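Long-range contact in multicopper oxidase type 1 (Nitrosomonas europaea, PDB 3G5W), which binds copper and probably acts as a laccase-like oxidoreductase built from two cupredoxin-type domains: residues 164-176 and 256-269. Residues are numbered along the deposited sequence; the frame is centred on the assembly and turned at random.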
loop_
_atom_site.group_PDB
_atom_site.type_symbol
_atom_site.label_atom_id
_atom_site.label_comp_id
_atom_site.label_asym_id
_atom_site.label_seq_id
_atom_site.Cartn_x
_atom_site.Cartn_y
_atom_site.Cartn_z
ATOM N N PHE A 164 11.980 4.210 -12.439
ATOM C CA PHE A 164 10.734 4.860 -12.837
ATOM C C PHE A 164 10.938 6.361 -12.749
ATOM O O PHE A 164 11.529 6.847 -11.789
ATOM C CB PHE A 164 9.569 4.412 -11.942
ATOM C CG PHE A 164 9.096 3.017 -12.220
ATOM C CD1 PHE A 164 8.039 2.792 -13.091
ATOM C CD2 PHE A 164 9.710 1.925 -11.613
ATOM C CE1 PHE A 164 7.599 1.492 -13.357
ATOM C CE2 PHE A 164 9.281 0.622 -11.880
ATOM C CZ PHE A 164 8.226 0.408 -12.747
ATOM N N ASP A 165 10.463 7.097 -13.750
ATOM C CA ASP A 165 10.704 8.539 -13.778
ATOM C C ASP A 165 9.592 9.404 -14.375
ATOM O O ASP A 165 9.695 10.624 -14.345
ATOM C CB ASP A 165 12.053 8.863 -14.450
ATOM C CG ASP A 165 12.229 8.189 -15.797
ATOM O OD1 ASP A 165 11.280 7.557 -16.318
ATOM O OD2 ASP A 165 13.349 8.297 -16.340
ATOM N N TYR A 166 8.549 8.778 -14.923
ATOM C CA TYR A 166 7.359 9.514 -15.375
ATOM C C TYR A 166 6.079 8.859 -14.867
ATOM O O TYR A 166 5.983 7.635 -14.789
ATOM C CB TYR A 166 7.320 9.695 -16.906
ATOM C CG TYR A 166 8.360 10.676 -17.404
ATOM C CD1 TYR A 166 8.034 12.019 -17.631
ATOM C CD2 TYR A 166 9.676 10.264 -17.630
ATOM C CE1 TYR A 166 8.993 12.927 -18.072
ATOM C CE2 TYR A 166 10.643 11.160 -18.068
ATOM C CZ TYR A 166 10.292 12.487 -18.293
ATOM O OH TYR A 166 11.247 13.368 -18.724
ATOM N N TYR A 167 5.111 9.702 -14.510
ATOM C CA TYR A 167 3.861 9.264 -13.891
ATOM C C TYR A 167 2.709 10.008 -14.552
ATOM O O TYR A 167 2.775 11.218 -14.729
ATOM C CB TYR A 167 3.917 9.519 -12.374
ATOM C CG TYR A 167 5.197 8.976 -11.800
ATOM C CD1 TYR A 167 5.300 7.633 -11.430
ATOM C CD2 TYR A 167 6.337 9.779 -11.710
ATOM C CE1 TYR A 167 6.500 7.109 -10.945
ATOM C CE2 TYR A 167 7.538 9.263 -11.224
ATOM C CZ TYR A 167 7.604 7.930 -10.841
ATOM O OH TYR A 167 8.782 7.406 -10.362
ATOM N N THR A 168 1.664 9.280 -14.929
ATOM C CA THR A 168 0.617 9.866 -15.771
ATOM C C THR A 168 -0.811 9.593 -15.283
ATOM O O THR A 168 -1.063 8.587 -14.626
ATOM C CB THR A 168 0.738 9.399 -17.257
ATOM O OG1 THR A 168 0.565 7.980 -17.340
ATOM C CG2 THR A 168 2.096 9.791 -17.879
ATOM N N ILE A 169 -1.717 10.520 -15.587
ATOM C CA ILE A 169 -3.164 10.260 -15.583
ATOM C C ILE A 169 -3.572 10.193 -17.055
ATOM O O ILE A 169 -3.356 11.156 -17.800
ATOM C CB ILE A 169 -3.995 11.389 -14.917
ATOM C CG1 ILE A 169 -3.519 11.676 -13.485
ATOM C CG2 ILE A 169 -5.497 11.022 -14.929
ATOM C CD1 ILE A 169 -4.144 12.933 -12.853
ATOM N N ASN A 170 -4.127 9.055 -17.474
ATOM C CA ASN A 170 -4.506 8.837 -18.888
ATOM C C ASN A 170 -3.374 9.195 -19.857
ATOM O O ASN A 170 -3.582 9.883 -20.868
ATOM C CB ASN A 170 -5.800 9.578 -19.232
ATOM C CG ASN A 170 -6.966 9.147 -18.352
ATOM O OD1 ASN A 170 -6.908 8.102 -17.703
ATOM N ND2 ASN A 170 -8.026 9.958 -18.318
ATOM N N ALA A 171 -2.172 8.739 -19.507
ATOM C CA ALA A 171 -0.980 8.872 -20.357
ATOM C C ALA A 171 -0.450 10.297 -20.562
ATOM O O ALA A 171 0.355 10.518 -21.470
ATOM C CB ALA A 171 -1.185 8.170 -21.710
ATOM N N LYS A 172 -0.888 11.247 -19.730
ATOM C CA LYS A 172 -0.233 12.565 -19.651
ATOM C C LYS A 172 0.247 12.906 -18.246
ATOM O O LYS A 172 -0.400 12.565 -17.259
ATOM C CB LYS A 172 -1.138 13.693 -20.157
ATOM C CG LYS A 172 -1.653 13.522 -21.587
ATOM C CD LYS A 172 -0.525 13.398 -22.613
ATOM C CE LYS A 172 -0.108 14.733 -23.182
ATOM N NZ LYS A 172 0.285 14.557 -24.623
ATOM N N SER A 173 1.389 13.585 -18.166
ATOM C CA SER A 173 1.848 14.165 -16.909
ATOM C C SER A 173 1.455 15.638 -16.838
ATOM O O SER A 173 1.380 16.326 -17.859
ATOM C CB SER A 173 3.367 14.038 -16.762
ATOM O OG SER A 173 3.806 12.698 -16.924
ATOM N N PHE A 174 1.195 16.112 -15.627
ATOM C CA PHE A 174 1.095 17.535 -15.369
ATOM C C PHE A 174 2.404 18.191 -15.852
ATOM O O PHE A 174 3.486 17.633 -15.635
ATOM C CB PHE A 174 0.911 17.780 -13.871
ATOM C CG PHE A 174 0.626 19.213 -13.522
ATOM C CD1 PHE A 174 1.660 20.086 -13.211
ATOM C CD2 PHE A 174 -0.679 19.691 -13.516
ATOM C CE1 PHE A 174 1.399 21.423 -12.898
ATOM C CE2 PHE A 174 -0.951 21.015 -13.206
ATOM C CZ PHE A 174 0.090 21.881 -12.897
ATOM N N PRO A 175 2.321 19.390 -16.463
ATOM C CA PRO A 175 1.140 20.241 -16.670
ATOM C C PRO A 175 0.312 19.982 -17.934
ATOM O O PRO A 175 -0.451 20.857 -18.344
ATOM C CB PRO A 175 1.747 21.649 -16.719
ATOM C CG PRO A 175 3.104 21.437 -17.332
ATOM C CD PRO A 175 3.551 20.032 -16.969
ATOM N N GLU A 176 0.442 18.804 -18.533
ATOM C CA GLU A 176 -0.310 18.496 -19.754
ATOM C C GLU A 176 -1.565 17.637 -19.524
ATOM O O GLU A 176 -2.209 17.174 -20.473
ATOM C CB GLU A 176 0.613 17.901 -20.813
ATOM C CG GLU A 176 1.516 18.952 -21.431
ATOM C CD GLU A 176 2.582 18.369 -22.328
ATOM O OE1 GLU A 176 2.267 17.452 -23.119
ATOM O OE2 GLU A 176 3.736 18.836 -22.241
ATOM N N THR A 256 7.358 11.470 -4.904
ATOM C CA THR A 256 8.190 11.067 -6.039
ATOM C C THR A 256 7.370 10.792 -7.311
ATOM O O THR A 256 7.945 10.570 -8.375
ATOM C CB THR A 256 9.080 9.856 -5.690
ATOM O OG1 THR A 256 8.273 8.783 -5.188
ATOM C CG2 THR A 256 10.099 10.242 -4.634
ATOM N N HIS A 257 6.039 10.827 -7.196
ATOM C CA HIS A 257 5.136 10.696 -8.347
ATOM C C HIS A 257 4.668 12.049 -8.895
ATOM O O HIS A 257 3.807 12.097 -9.780
ATOM C CB HIS A 257 3.901 9.844 -8.000
ATOM C CG HIS A 257 4.209 8.405 -7.706
ATOM N ND1 HIS A 257 3.255 7.521 -7.250
ATOM C CD2 HIS A 257 5.363 7.702 -7.792
ATOM C CE1 HIS A 257 3.803 6.329 -7.085
ATOM N NE2 HIS A 257 5.083 6.413 -7.404
ATOM N N THR A 258 5.209 13.138 -8.353
ATOM C CA THR A 258 4.877 14.490 -8.826
ATOM C C THR A 258 6.082 15.159 -9.505
ATOM O O THR A 258 6.205 16.391 -9.536
ATOM C CB THR A 258 4.350 15.396 -7.693
ATOM O OG1 THR A 258 5.349 15.515 -6.672
ATOM C CG2 THR A 258 3.065 14.830 -7.095
ATOM N N THR A 259 6.964 14.332 -10.048
ATOM C CA THR A 259 8.124 14.824 -10.787
ATOM C C THR A 259 8.085 14.338 -12.238
ATOM O O THR A 259 7.598 13.231 -12.515
ATOM C CB THR A 259 9.460 14.414 -10.117
ATOM O OG1 THR A 259 9.484 12.999 -9.906
ATOM C CG2 THR A 259 9.643 15.116 -8.773
ATOM N N ASN A 260 8.572 15.188 -13.148
ATOM C CA ASN A 260 8.831 14.832 -14.541
ATOM C C ASN A 260 10.336 14.673 -14.716
ATOM O O ASN A 260 11.065 15.662 -14.727
ATOM C CB ASN A 260 8.322 15.933 -15.489
ATOM C CG ASN A 260 6.810 16.050 -15.509
ATOM O OD1 ASN A 260 6.093 15.087 -15.222
ATOM N ND2 ASN A 260 6.314 17.236 -15.860
ATOM N N GLY A 261 10.809 13.437 -14.827
ATOM C CA GLY A 261 12.248 13.183 -14.803
ATOM C C GLY A 261 12.797 13.676 -13.477
ATOM O O GLY A 261 12.320 13.267 -12.421
ATOM N N ASP A 262 13.777 14.576 -13.507
ATOM C CA ASP A 262 14.248 15.156 -12.240
ATOM C C ASP A 262 13.739 16.577 -11.932
ATOM O O ASP A 262 14.272 17.262 -11.054
ATOM C CB ASP A 262 15.770 15.021 -12.076
ATOM C CG ASP A 262 16.552 15.731 -13.149
ATOM O OD1 ASP A 262 15.942 16.396 -14.020
ATOM O OD2 ASP A 262 17.804 15.620 -13.113
ATOM N N LYS A 263 12.692 16.999 -12.637
ATOM C CA LYS A 263 12.071 18.301 -12.404
ATOM C C LYS A 263 10.826 18.160 -11.525
ATOM O O LYS A 263 10.015 17.268 -11.758
ATOM C CB LYS A 263 11.661 18.957 -13.729
ATOM C CG LYS A 263 12.804 19.270 -14.698
ATOM C CD LYS A 263 12.932 18.204 -15.776
ATOM C CE LYS A 263 11.792 18.277 -16.807
ATOM N NZ LYS A 263 11.603 16.965 -17.502
ATOM N N PRO A 264 10.657 19.058 -10.532
ATOM C CA PRO A 264 9.448 19.062 -9.703
ATOM C C PRO A 264 8.242 19.618 -10.461
ATOM O O PRO A 264 8.389 20.091 -11.592
ATOM C CB PRO A 264 9.819 20.012 -8.558
ATOM C CG PRO A 264 10.773 20.971 -9.181
ATOM C CD PRO A 264 11.594 20.128 -10.133
ATOM N N ASP A 265 7.066 19.567 -9.831
ATOM C CA ASP A 265 5.825 20.130 -10.394
ATOM C C ASP A 265 5.365 19.396 -11.662
ATOM O O ASP A 265 5.106 20.014 -12.699
ATOM C CB ASP A 265 5.958 21.648 -10.646
ATOM C CG ASP A 265 6.416 22.420 -9.412
ATOM O OD1 ASP A 265 6.329 21.883 -8.288
ATOM O OD2 ASP A 265 6.867 23.575 -9.568
ATOM N N GLY A 266 5.256 18.073 -11.572
ATOM C CA GLY A 266 4.810 17.270 -12.705
ATOM C C GLY A 266 4.047 16.037 -12.264
ATOM O O GLY A 266 3.422 16.033 -11.203
ATOM N N GLY A 267 4.107 14.992 -13.085
ATOM C CA GLY A 267 3.523 13.695 -12.742
ATOM C C GLY A 267 2.015 13.688 -12.581
ATOM O O GLY A 267 1.290 14.342 -13.345
ATOM N N ILE A 268 1.555 12.934 -11.585
ATOM C CA ILE A 268 0.127 12.679 -11.361
ATOM C C ILE A 268 -0.501 13.835 -10.568
ATOM O O ILE A 268 -0.475 13.869 -9.335
ATOM C CB ILE A 268 -0.112 11.276 -10.711
ATOM C CG1 ILE A 268 0.317 10.177 -11.695
ATOM C CG2 ILE A 268 -1.589 11.080 -10.325
ATOM C CD1 ILE A 268 0.477 8.774 -11.094
ATOM N N MET A 269 -1.059 14.780 -11.311
ATOM C CA MET A 269 -1.524 16.037 -10.749
ATOM C C MET A 269 -2.471 16.738 -11.729
ATOM O O MET A 269 -2.206 16.789 -12.934
ATOM C CB MET A 269 -0.298 16.907 -10.440
ATOM C CG MET A 269 -0.563 18.305 -9.954
ATOM S SD MET A 269 0.722 18.891 -8.819
ATOM C CE MET A 269 2.226 18.752 -9.790
HETATM O O HOH W 1 10.577 11.474 -11.798
HETATM O O HOH W 2 5.987 12.478 -14.525
HETATM O O HOH W 3 10.474 9.854 -9.681
#
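Tyr167 lays one ring face over His257 as an offset stack, the centroids 4.5 Å apart and the planes inclined by 28°. Its CE1 meets CD2 of His257 at 3.4 Å, near the rim of the ring, while His257 CA sits over the same ring as a CH-pi donor. Hydrogen bonds of ND1 with Asp252 and of NE2 with His198 fix the rotation of the imidazole. With CG anti to the backbone N (chi1 -173°), the Phe174 ring is carried over to Met269, which covers one face while Pro175 covers the other; SD of Met269 stands 4.7 Å from the ring centroid and 11° off its normal, a Met-aromatic contact. Asn260 ND2 reaches across to Phe174 O at 2.9 Å, nearly straight and in the carbonyl plane, while OD1 holds the amide by accepting Gly267 N of its own loop. Phe174 N returns a bond to Gly267 O at 2.9 Å, and Gly261 N donates to Asp165 O. Ile268 CG2 touches Ile169 CG1 at 3.8 Å. The contact thus packs edge strand 166-169 of one sheet, and residues 173-175 beyond its turn, against the loop linking strands 247-252 and 269-274 of the other, within a cupredoxin-type beta sandwich.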